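Local coordinates for cellulase (Soil metagenome, PDB 5I2U), which probably hydrolyses the beta-1,4-glucosidic bonds of cellulose as a halotolerant family 5 glycoside hydrolase with a TIM-barrel fold, at residues A[93-98]-A[133-138]; A[98-103]-A[140-145]; A[62-67]-A[105-110]. One frame throughout, in Å; residues are numbered along the deposited sequence.

Contact 1 (A[93-98]-A[133-138]); sequences GLEIED and NKYTEE
Two of the loops that leave the C-terminal ends of the parallel strands in this family 5 TIM barrel meet where Glu95 reaches Asn133 and Tyr135. Segment 93-98 follows strand 87-93, and segment 133-138 leads from strand 124-130 into helix 136-150, so the contact joins two successive beta-alpha loops on the rim of the barrel, the side on which the active site of this family lies. The Glu95 carboxylate does most of the work: one oxygen takes the tyrosine hydroxyl, the other the start of segment 133-138. Its OE1 accepts a hydrogen bond from Tyr135 OH at 2.7 Å through the syn lone pair. Its OE2 is met chiefly by backbone N-H groups: Asn133 N donates over 2.8 Å in a nearly straight bond, 165° at the hydrogen, that runs close to the direction of the C-O bond. The backbone N of His132 also donates to OE2, giving this oxygen a grip by two consecutive peptide groups. Asn133 ND2 adds a weak bond to the same oxygen, with the amide standing nearly perpendicular to the carboxylate plane. A chain bent at chi2 (-71°) brings the Glu95 carboxylate to the edge of the tyrosine ring, where CD lies in the ring plane and OE2 is 3.4 Å from Tyr135 CE2. The two planes are nevertheless inclined by 53°, so the groups do not lie flat against each other. Tyr135 itself occupies the N-cap position of helix 136-150. Apolar packing adds little, and Phe129 of strand 124-130 touches both Leu94 and Tyr135. The apolar contact across the two loops is made by Leu94 CB, 4.1 Å from Tyr135 CE2.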
loop_
_atom_site.group_PDB
_atom_site.type_symbol
_atom_site.label_atom_id
_atom_site.label_comp_id
_atom_site.label_asym_id
_atom_site.label_seq_id
_atom_site.Cartn_x
_atom_site.Cartn_y
_atom_site.Cartn_z
ATOM N N GLY A 93 -5.217 10.873 -1.769
ATOM C CA GLY A 93 -6.419 11.002 -2.571
ATOM C C GLY A 93 -6.315 11.879 -3.786
ATOM O O GLY A 93 -5.923 13.047 -3.686
ATOM N N LEU A 94 -6.664 11.296 -4.933
ATOM C CA LEU A 94 -6.814 12.031 -6.190
ATOM C C LEU A 94 -8.282 12.169 -6.612
ATOM O O LEU A 94 -8.550 12.652 -7.695
ATOM C CB LEU A 94 -5.986 11.353 -7.298
ATOM C CG LEU A 94 -4.525 11.790 -7.519
ATOM C CD1 LEU A 94 -4.353 13.102 -8.274
ATOM C CD2 LEU A 94 -3.770 11.787 -6.194
ATOM N N GLU A 95 -9.207 11.705 -5.769
ATOM C CA GLU A 95 -10.645 11.734 -6.028
ATOM C C GLU A 95 -11.300 12.240 -4.759
ATOM O O GLU A 95 -10.657 12.279 -3.710
ATOM C CB GLU A 95 -11.230 10.331 -6.356
ATOM C CG GLU A 95 -10.318 9.379 -7.112
ATOM C CD GLU A 95 -10.070 9.746 -8.566
ATOM O OE1 GLU A 95 -10.411 10.858 -9.004
ATOM O OE2 GLU A 95 -9.553 8.877 -9.297
ATOM N N ILE A 96 -12.580 12.604 -4.863
ATOM C CA ILE A 96 -13.364 13.131 -3.740
ATOM C C ILE A 96 -12.865 14.559 -3.439
ATOM O O ILE A 96 -11.750 14.929 -3.818
ATOM C CB ILE A 96 -13.331 12.203 -2.476
ATOM C CG1 ILE A 96 -13.690 10.750 -2.848
ATOM C CG2 ILE A 96 -14.289 12.702 -1.396
ATOM C CD1 ILE A 96 -13.323 9.712 -1.800
ATOM N N GLU A 97 -13.740 15.366 -2.841
ATOM C CA GLU A 97 -13.485 16.767 -2.528
ATOM C C GLU A 97 -12.161 16.939 -1.788
ATOM O O GLU A 97 -11.798 16.116 -0.950
ATOM C CB GLU A 97 -14.628 17.332 -1.655
ATOM C CG GLU A 97 -15.942 17.646 -2.381
ATOM C CD GLU A 97 -16.867 16.452 -2.579
ATOM O OE1 GLU A 97 -16.402 15.295 -2.583
ATOM O OE2 GLU A 97 -18.086 16.664 -2.739
ATOM N N ASP A 98 -11.449 18.015 -2.109
ATOM C CA ASP A 98 -10.191 18.406 -1.440
ATOM C C ASP A 98 -8.964 17.494 -1.744
ATOM O O ASP A 98 -7.972 17.482 -1.007
ATOM C CB ASP A 98 -10.435 18.544 0.079
ATOM C CG ASP A 98 -9.696 19.706 0.693
ATOM O OD1 ASP A 98 -9.342 20.661 -0.042
ATOM O OD2 ASP A 98 -9.447 19.649 1.928
ATOM N N ASN A 133 -9.276 7.108 -11.472
ATOM C CA ASN A 133 -9.138 7.588 -12.847
ATOM C C ASN A 133 -7.662 7.739 -13.223
ATOM O O ASN A 133 -6.782 7.654 -12.362
ATOM C CB ASN A 133 -9.897 8.900 -13.046
ATOM C CG ASN A 133 -11.391 8.735 -12.860
ATOM O OD1 ASN A 133 -12.061 8.137 -13.701
ATOM N ND2 ASN A 133 -11.923 9.234 -11.740
ATOM N N LYS A 134 -7.418 7.956 -14.514
ATOM C CA LYS A 134 -6.068 8.096 -15.060
ATOM C C LYS A 134 -5.627 9.562 -15.087
ATOM O O LYS A 134 -6.250 10.383 -15.764
ATOM C CB LYS A 134 -6.025 7.511 -16.476
ATOM C CG LYS A 134 -4.611 7.267 -16.974
ATOM C CD LYS A 134 -4.597 6.697 -18.377
ATOM C CE LYS A 134 -4.710 7.802 -19.406
ATOM N NZ LYS A 134 -5.170 7.222 -20.680
ATOM N N TYR A 135 -4.552 9.877 -14.362
ATOM C CA TYR A 135 -4.037 11.254 -14.214
ATOM C C TYR A 135 -2.537 11.283 -14.515
ATOM O O TYR A 135 -1.696 11.553 -13.636
ATOM C CB TYR A 135 -4.299 11.754 -12.801
ATOM C CG TYR A 135 -5.753 11.802 -12.424
ATOM C CD1 TYR A 135 -6.625 12.725 -13.031
ATOM C CD2 TYR A 135 -6.275 10.945 -11.453
ATOM C CE1 TYR A 135 -7.976 12.780 -12.685
ATOM C CE2 TYR A 135 -7.619 11.009 -11.088
ATOM C CZ TYR A 135 -8.465 11.921 -11.708
ATOM O OH TYR A 135 -9.800 11.975 -11.346
ATOM N N THR A 136 -2.217 11.008 -15.783
ATOM C CA THR A 136 -0.842 10.737 -16.230
ATOM C C THR A 136 0.140 11.874 -15.946
ATOM O O THR A 136 1.213 11.644 -15.405
ATOM C CB THR A 136 -0.805 10.395 -17.737
ATOM O OG1 THR A 136 -1.858 9.478 -18.058
ATOM C CG2 THR A 136 0.520 9.758 -18.122
ATOM N N GLU A 137 -0.226 13.096 -16.292
ATOM C CA GLU A 137 0.686 14.238 -16.156
ATOM C C GLU A 137 0.870 14.652 -14.697
ATOM O O GLU A 137 1.964 15.062 -14.295
ATOM C CB GLU A 137 0.190 15.416 -17.038
ATOM C CG GLU A 137 1.161 16.552 -17.376
ATOM C CD GLU A 137 2.551 16.045 -17.741
ATOM O OE1 GLU A 137 2.693 15.647 -18.906
ATOM O OE2 GLU A 137 3.475 16.012 -16.880
ATOM N N GLU A 138 -0.187 14.504 -13.897
ATOM C CA GLU A 138 -0.134 14.824 -12.464
ATOM C C GLU A 138 0.777 13.816 -11.751
ATOM O O GLU A 138 1.564 14.192 -10.858
ATOM C CB GLU A 138 -1.524 14.789 -11.780
ATOM C CG GLU A 138 -2.806 14.982 -12.612
ATOM C CD GLU A 138 -3.051 16.317 -13.290
ATOM O OE1 GLU A 138 -2.257 17.272 -13.143
ATOM O OE2 GLU A 138 -4.108 16.378 -13.981
#

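Contact 2 (A[98-103]-A[140-145]); sequences DNYREN and KTFFAG
Tyr100 offers a ring face to the edge of Phe142 in a T-shaped (edge-to-face) pair, with the centroids 5.3 Å apart and the planes at 64°, well short of perpendicular. The edge atom of Phe142 that comes closest to the tyrosine ring is CD1, 4.0 Å from Tyr100 CZ. At the far end of the tyrosine the hydroxyl comes obliquely against the start of the phenylalanine side chain, with Tyr100 OH 3.6 Å from Phe142 CB. On its other side Phe142 leans on its neighbour along the helix, CD2 sitting over the centre of one face of the Phe143 ring. Both members of the pair have CG anti to the backbone N (chi1 172° in each), which extends the rings across the gap between backbones whose nearest CA atoms, in Tyr100 and Phe142, are 9.6 Å apart. The contact ties the loop between strand 87-93 and helix 104-120 of the TIM barrel to helix 136-150, the next helix around its outside. Met92 of strand 87-93 touches both rings from the barrel, while Ala107 and Ile111 of helix 104-120 touch Tyr100 and Phe142 respectively. The turn carrying Tyr100 is held by an Asx motif: Asn99 OD1 accepts from Glu102 N at 3.2 Å, with the donor well above the carbonyl plane.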
loop_
_atom_site.group_PDB
_atom_site.type_symbol
_atom_site.label_atom_id
_atom_site.label_comp_id
_atom_site.label_asym_id
_atom_site.label_seq_id
_atom_site.Cartn_x
_atom_site.Cartn_y
_atom_site.Cartn_z
ATOM N N ASP A 98 -11.449 18.015 -2.109
ATOM C CA ASP A 98 -10.191 18.406 -1.440
ATOM C C ASP A 98 -8.964 17.494 -1.744
ATOM O O ASP A 98 -7.972 17.482 -1.007
ATOM C CB ASP A 98 -10.435 18.544 0.079
ATOM C CG ASP A 98 -9.696 19.706 0.693
ATOM O OD1 ASP A 98 -9.342 20.661 -0.042
ATOM O OD2 ASP A 98 -9.447 19.649 1.928
ATOM N N ASN A 99 -9.035 16.772 -2.855
ATOM C CA ASN A 99 -7.948 15.907 -3.343
ATOM C C ASN A 99 -6.721 16.678 -3.830
ATOM O O ASN A 99 -6.719 17.907 -3.839
ATOM C CB ASN A 99 -8.477 15.026 -4.474
ATOM C CG ASN A 99 -8.856 15.831 -5.702
ATOM O OD1 ASN A 99 -7.993 16.361 -6.392
ATOM N ND2 ASN A 99 -10.151 15.934 -5.977
ATOM N N TYR A 100 -5.693 15.933 -4.265
ATOM C CA TYR A 100 -4.411 16.506 -4.710
ATOM C C TYR A 100 -4.519 17.520 -5.872
ATOM O O TYR A 100 -3.871 18.562 -5.842
ATOM C CB TYR A 100 -3.423 15.368 -5.043
ATOM C CG TYR A 100 -2.125 15.804 -5.692
ATOM C CD1 TYR A 100 -1.129 16.437 -4.954
ATOM C CD2 TYR A 100 -1.896 15.592 -7.053
ATOM C CE1 TYR A 100 0.058 16.839 -5.554
ATOM C CE2 TYR A 100 -0.703 15.986 -7.666
ATOM C CZ TYR A 100 0.265 16.611 -6.908
ATOM O OH TYR A 100 1.441 16.994 -7.508
ATOM N N ARG A 101 -5.358 17.220 -6.862
ATOM C CA ARG A 101 -5.563 18.108 -8.014
ATOM C C ARG A 101 -6.169 19.458 -7.588
ATOM O O ARG A 101 -5.704 20.523 -7.993
ATOM C CB ARG A 101 -6.437 17.421 -9.068
ATOM C CG ARG A 101 -5.775 16.184 -9.653
ATOM C CD ARG A 101 -6.669 15.312 -10.515
ATOM N NE ARG A 101 -7.822 14.786 -9.783
ATOM C CZ ARG A 101 -9.084 15.233 -9.870
ATOM N NH1 ARG A 101 -9.432 16.251 -10.672
ATOM N NH2 ARG A 101 -10.027 14.649 -9.139
ATOM N N GLU A 102 -7.188 19.396 -6.738
ATOM C CA GLU A 102 -7.863 20.586 -6.229
ATOM C C GLU A 102 -7.038 21.309 -5.147
ATOM O O GLU A 102 -7.064 22.531 -5.081
ATOM C CB GLU A 102 -9.271 20.189 -5.755
ATOM C CG GLU A 102 -10.192 21.323 -5.373
ATOM C CD GLU A 102 -11.290 20.860 -4.431
ATOM O OE1 GLU A 102 -11.861 19.767 -4.686
ATOM O OE2 GLU A 102 -11.559 21.581 -3.433
ATOM N N ASN A 103 -6.282 20.579 -4.327
ATOM C CA ASN A 103 -5.549 21.188 -3.209
ATOM C C ASN A 103 -4.254 20.403 -2.949
ATOM O O ASN A 103 -4.189 19.604 -2.010
ATOM C CB ASN A 103 -6.462 21.248 -1.964
ATOM C CG ASN A 103 -5.853 22.030 -0.801
ATOM O OD1 ASN A 103 -4.706 22.467 -0.844
ATOM N ND2 ASN A 103 -6.623 22.172 0.273
ATOM N N LYS A 140 3.271 12.038 -13.106
ATOM C CA LYS A 140 4.663 12.312 -13.478
ATOM C C LYS A 140 5.254 13.465 -12.694
ATOM O O LYS A 140 6.373 13.376 -12.220
ATOM C CB LYS A 140 4.791 12.608 -14.971
ATOM C CG LYS A 140 4.536 11.406 -15.868
ATOM C CD LYS A 140 4.298 11.839 -17.305
ATOM C CE LYS A 140 4.351 10.650 -18.239
ATOM N NZ LYS A 140 4.189 11.013 -19.675
ATOM N N THR A 141 4.506 14.550 -12.554
ATOM C CA THR A 141 5.024 15.718 -11.838
ATOM C C THR A 141 5.154 15.450 -10.357
ATOM O O THR A 141 6.114 15.887 -9.738
ATOM C CB THR A 141 4.098 16.910 -12.012
ATOM O OG1 THR A 141 3.625 16.939 -13.362
ATOM C CG2 THR A 141 4.751 18.240 -11.650
ATOM N N PHE A 142 4.161 14.753 -9.796
ATOM C CA PHE A 142 4.162 14.393 -8.382
ATOM C C PHE A 142 5.323 13.446 -8.073
ATOM O O PHE A 142 6.111 13.690 -7.158
ATOM C CB PHE A 142 2.831 13.743 -7.966
ATOM C CG PHE A 142 2.852 13.188 -6.571
ATOM C CD1 PHE A 142 2.969 14.040 -5.477
ATOM C CD2 PHE A 142 2.821 11.810 -6.345
ATOM C CE1 PHE A 142 3.020 13.543 -4.191
ATOM C CE2 PHE A 142 2.872 11.311 -5.053
ATOM C CZ PHE A 142 2.958 12.184 -3.975
ATOM N N PHE A 143 5.429 12.368 -8.838
ATOM C CA PHE A 143 6.453 11.364 -8.534
ATOM C C PHE A 143 7.879 11.845 -8.816
ATOM O O PHE A 143 8.800 11.434 -8.112
ATOM C CB PHE A 143 6.128 10.009 -9.186
ATOM C CG PHE A 143 5.104 9.218 -8.414
ATOM C CD1 PHE A 143 5.392 8.770 -7.134
ATOM C CD2 PHE A 143 3.846 8.933 -8.947
ATOM C CE1 PHE A 143 4.453 8.054 -6.396
ATOM C CE2 PHE A 143 2.907 8.221 -8.216
ATOM C CZ PHE A 143 3.216 7.782 -6.940
ATOM N N ALA A 144 8.053 12.720 -9.813
ATOM C CA ALA A 144 9.336 13.395 -10.043
ATOM C C ALA A 144 9.782 14.182 -8.811
ATOM O O ALA A 144 10.936 14.077 -8.383
ATOM C CB ALA A 144 9.261 14.314 -11.263
ATOM N N GLY A 145 8.850 14.923 -8.214
ATOM C CA GLY A 145 9.130 15.685 -7.005
ATOM C C GLY A 145 9.403 14.792 -5.810
ATOM O O GLY A 145 10.288 15.075 -5.019
#

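Contact 3 (A[62-67]-A[105-110]); sequences GWHNLW and EFALQC
Van der Waals packing on the His64 ring makes up most of this buried contact. The imidazole lies against Ala107, with NE2 3.4 Å from Ala107 CA and 3.6 Å from Ala107 CB. His64 NE2 is buried by the contact and has no polar partner in the model. The ring is carried there by CG standing between the backbone N and the carbonyl carbon (chi1 87°). Aromatic contact comes from Phe106: its CD2 approaches the edge of the imidazole, 4.0 Å from His64 CD2, and the two planes are inclined by 49°. A sulfur contact completes the set. Cys110 SG lies at the imidazole edge, 4.8 Å from the centroid of the His64 ring, and also rests above one face of the Phe106 ring, so that it touches both aromatic side chains. The other ring nitrogen of the histidine, ND1, makes a weak hydrogen bond with Gly93 N at the end of strand 87-93. The histidine thus joins the loop after strand 57-61 to helix 104-120 of the barrel, with Met92 of strand 87-93 touching both it and Ala107.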
loop_
_atom_site.group_PDB
_atom_site.type_symbol
_atom_site.label_atom_id
_atom_site.label_comp_id
_atom_site.label_asym_id
_atom_site.label_seq_id
_atom_site.Cartn_x
_atom_site.Cartn_y
_atom_site.Cartn_z
ATOM N N GLY A 62 -6.114 6.078 5.568
ATOM C CA GLY A 62 -7.140 6.209 4.544
ATOM C C GLY A 62 -6.897 7.466 3.717
ATOM O O GLY A 62 -6.011 8.269 4.022
ATOM N N TRP A 63 -7.698 7.630 2.671
ATOM C CA TRP A 63 -7.745 8.856 1.872
ATOM C C TRP A 63 -7.380 10.061 2.743
ATOM O O TRP A 63 -8.096 10.352 3.696
ATOM C CB TRP A 63 -9.155 9.103 1.327
ATOM C CG TRP A 63 -9.735 8.051 0.479
ATOM C CD1 TRP A 63 -10.289 6.876 0.890
ATOM C CD2 TRP A 63 -9.893 8.087 -0.940
ATOM N NE1 TRP A 63 -10.739 6.153 -0.185
ATOM C CE2 TRP A 63 -10.513 6.879 -1.323
ATOM C CE3 TRP A 63 -9.544 9.009 -1.929
ATOM C CZ2 TRP A 63 -10.816 6.578 -2.649
ATOM C CZ3 TRP A 63 -9.822 8.699 -3.255
ATOM C CH2 TRP A 63 -10.458 7.489 -3.601
ATOM N N HIS A 64 -6.268 10.734 2.456
ATOM C CA HIS A 64 -5.851 11.897 3.276
ATOM C C HIS A 64 -6.936 12.982 3.318
ATOM O O HIS A 64 -7.107 13.644 4.324
ATOM C CB HIS A 64 -4.517 12.511 2.784
ATOM C CG HIS A 64 -4.692 13.541 1.712
ATOM N ND1 HIS A 64 -4.821 13.211 0.385
ATOM C CD2 HIS A 64 -4.808 14.890 1.774
ATOM C CE1 HIS A 64 -4.999 14.304 -0.330
ATOM N NE2 HIS A 64 -4.997 15.338 0.489
ATOM N N ASN A 65 -7.653 13.157 2.210
ATOM C CA ASN A 65 -8.717 14.164 2.126
ATOM C C ASN A 65 -9.989 13.837 2.948
ATOM O O ASN A 65 -10.844 14.721 3.121
ATOM C CB ASN A 65 -9.041 14.556 0.669
ATOM C CG ASN A 65 -9.231 13.362 -0.267
ATOM O OD1 ASN A 65 -8.550 12.355 -0.146
ATOM N ND2 ASN A 65 -10.114 13.512 -1.252
ATOM N N LEU A 66 -10.080 12.605 3.477
ATOM C CA LEU A 66 -11.162 12.187 4.356
ATOM C C LEU A 66 -10.777 12.086 5.823
ATOM O O LEU A 66 -11.555 12.465 6.693
ATOM C CB LEU A 66 -11.732 10.862 3.889
ATOM C CG LEU A 66 -12.312 10.859 2.486
ATOM C CD1 LEU A 66 -13.071 9.573 2.245
ATOM C CD2 LEU A 66 -13.222 12.060 2.256
ATOM N N TRP A 67 -9.591 11.559 6.103
ATOM C CA TRP A 67 -9.121 11.377 7.476
ATOM C C TRP A 67 -7.727 11.970 7.641
ATOM O O TRP A 67 -6.795 11.263 8.036
ATOM C CB TRP A 67 -9.161 9.893 7.848
ATOM C CG TRP A 67 -10.517 9.336 7.609
ATOM C CD1 TRP A 67 -11.641 9.576 8.345
ATOM C CD2 TRP A 67 -10.924 8.518 6.519
ATOM N NE1 TRP A 67 -12.707 8.924 7.808
ATOM C CE2 TRP A 67 -12.299 8.254 6.689
ATOM C CE3 TRP A 67 -10.258 7.952 5.441
ATOM C CZ2 TRP A 67 -13.023 7.442 5.808
ATOM C CZ3 TRP A 67 -10.977 7.135 4.567
ATOM C CH2 TRP A 67 -12.347 6.908 4.748
ATOM N N GLU A 105 -1.277 21.541 -1.906
ATOM C CA GLU A 105 -0.569 22.003 -0.711
ATOM C C GLU A 105 -1.002 21.196 0.526
ATOM O O GLU A 105 -0.158 20.761 1.321
ATOM C CB GLU A 105 -0.832 23.501 -0.498
ATOM C CG GLU A 105 -0.139 24.129 0.707
ATOM C CD GLU A 105 1.371 24.247 0.576
ATOM O OE1 GLU A 105 1.943 23.888 -0.476
ATOM O OE2 GLU A 105 2.003 24.713 1.552
ATOM N N PHE A 106 -2.312 20.995 0.669
ATOM C CA PHE A 106 -2.858 20.191 1.749
ATOM C C PHE A 106 -2.453 18.717 1.642
ATOM O O PHE A 106 -2.111 18.094 2.647
ATOM C CB PHE A 106 -4.389 20.306 1.783
ATOM C CG PHE A 106 -5.030 19.562 2.923
ATOM C CD1 PHE A 106 -4.645 19.823 4.243
ATOM C CD2 PHE A 106 -6.002 18.594 2.688
ATOM C CE1 PHE A 106 -5.225 19.136 5.308
ATOM C CE2 PHE A 106 -6.580 17.896 3.746
ATOM C CZ PHE A 106 -6.190 18.169 5.058
ATOM N N ALA A 107 -2.494 18.172 0.429
ATOM C CA ALA A 107 -1.986 16.835 0.177
ATOM C C ALA A 107 -0.525 16.722 0.647
ATOM O O ALA A 107 -0.175 15.776 1.376
ATOM C CB ALA A 107 -2.112 16.483 -1.292
ATOM N N LEU A 108 0.312 17.695 0.271
ATOM C CA LEU A 108 1.724 17.697 0.687
ATOM C C LEU A 108 1.905 17.953 2.192
ATOM O O LEU A 108 2.837 17.399 2.800
ATOM C CB LEU A 108 2.553 18.695 -0.136
ATOM C CG LEU A 108 2.684 18.380 -1.634
ATOM C CD1 LEU A 108 3.357 19.539 -2.364
ATOM C CD2 LEU A 108 3.440 17.084 -1.904
ATOM N N GLN A 109 1.026 18.752 2.797
ATOM C CA GLN A 109 0.990 18.905 4.273
ATOM C C GLN A 109 0.696 17.592 5.024
ATOM O O GLN A 109 1.192 17.387 6.121
ATOM C CB GLN A 109 -0.032 19.983 4.685
ATOM C CG GLN A 109 0.451 21.420 4.467
ATOM C CD GLN A 109 -0.659 22.470 4.511
ATOM O OE1 GLN A 109 -0.602 23.452 3.784
ATOM N NE2 GLN A 109 -1.662 22.262 5.352
ATOM N N CYS A 110 -0.093 16.704 4.421
ATOM C CA CYS A 110 -0.445 15.423 5.059
ATOM C C CYS A 110 0.633 14.339 4.916
ATOM O O CYS A 110 1.045 13.742 5.899
ATOM C CB CYS A 110 -1.782 14.911 4.518
ATOM S SG CYS A 110 -3.211 15.899 5.043
#

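How the contacts relate
All three contacts lie on one side of the barrel and involve the loops that follow strands 57-61, 87-93 and 124-130. Contact 3 is the buried one, and contacts 1 and 2 are only partly buried. Contacts 1 and 2 share helix 136-150 and Asp98, and both use the loop after strand 87-93. Contact 1, on the rim, is polar and centred on a carboxylate, whereas contacts 2 and 3 are carried by aromatic and apolar packing against helices. Arg101 of contact 2 links the first two by donating from NH2 to Leu94 O. Asn65 ND2 joins contact 3 to contact 1 through the carbonyl oxygens of Glu95 and Glu97, while helix 104-120 takes part directly in contact 3 and borders contact 2.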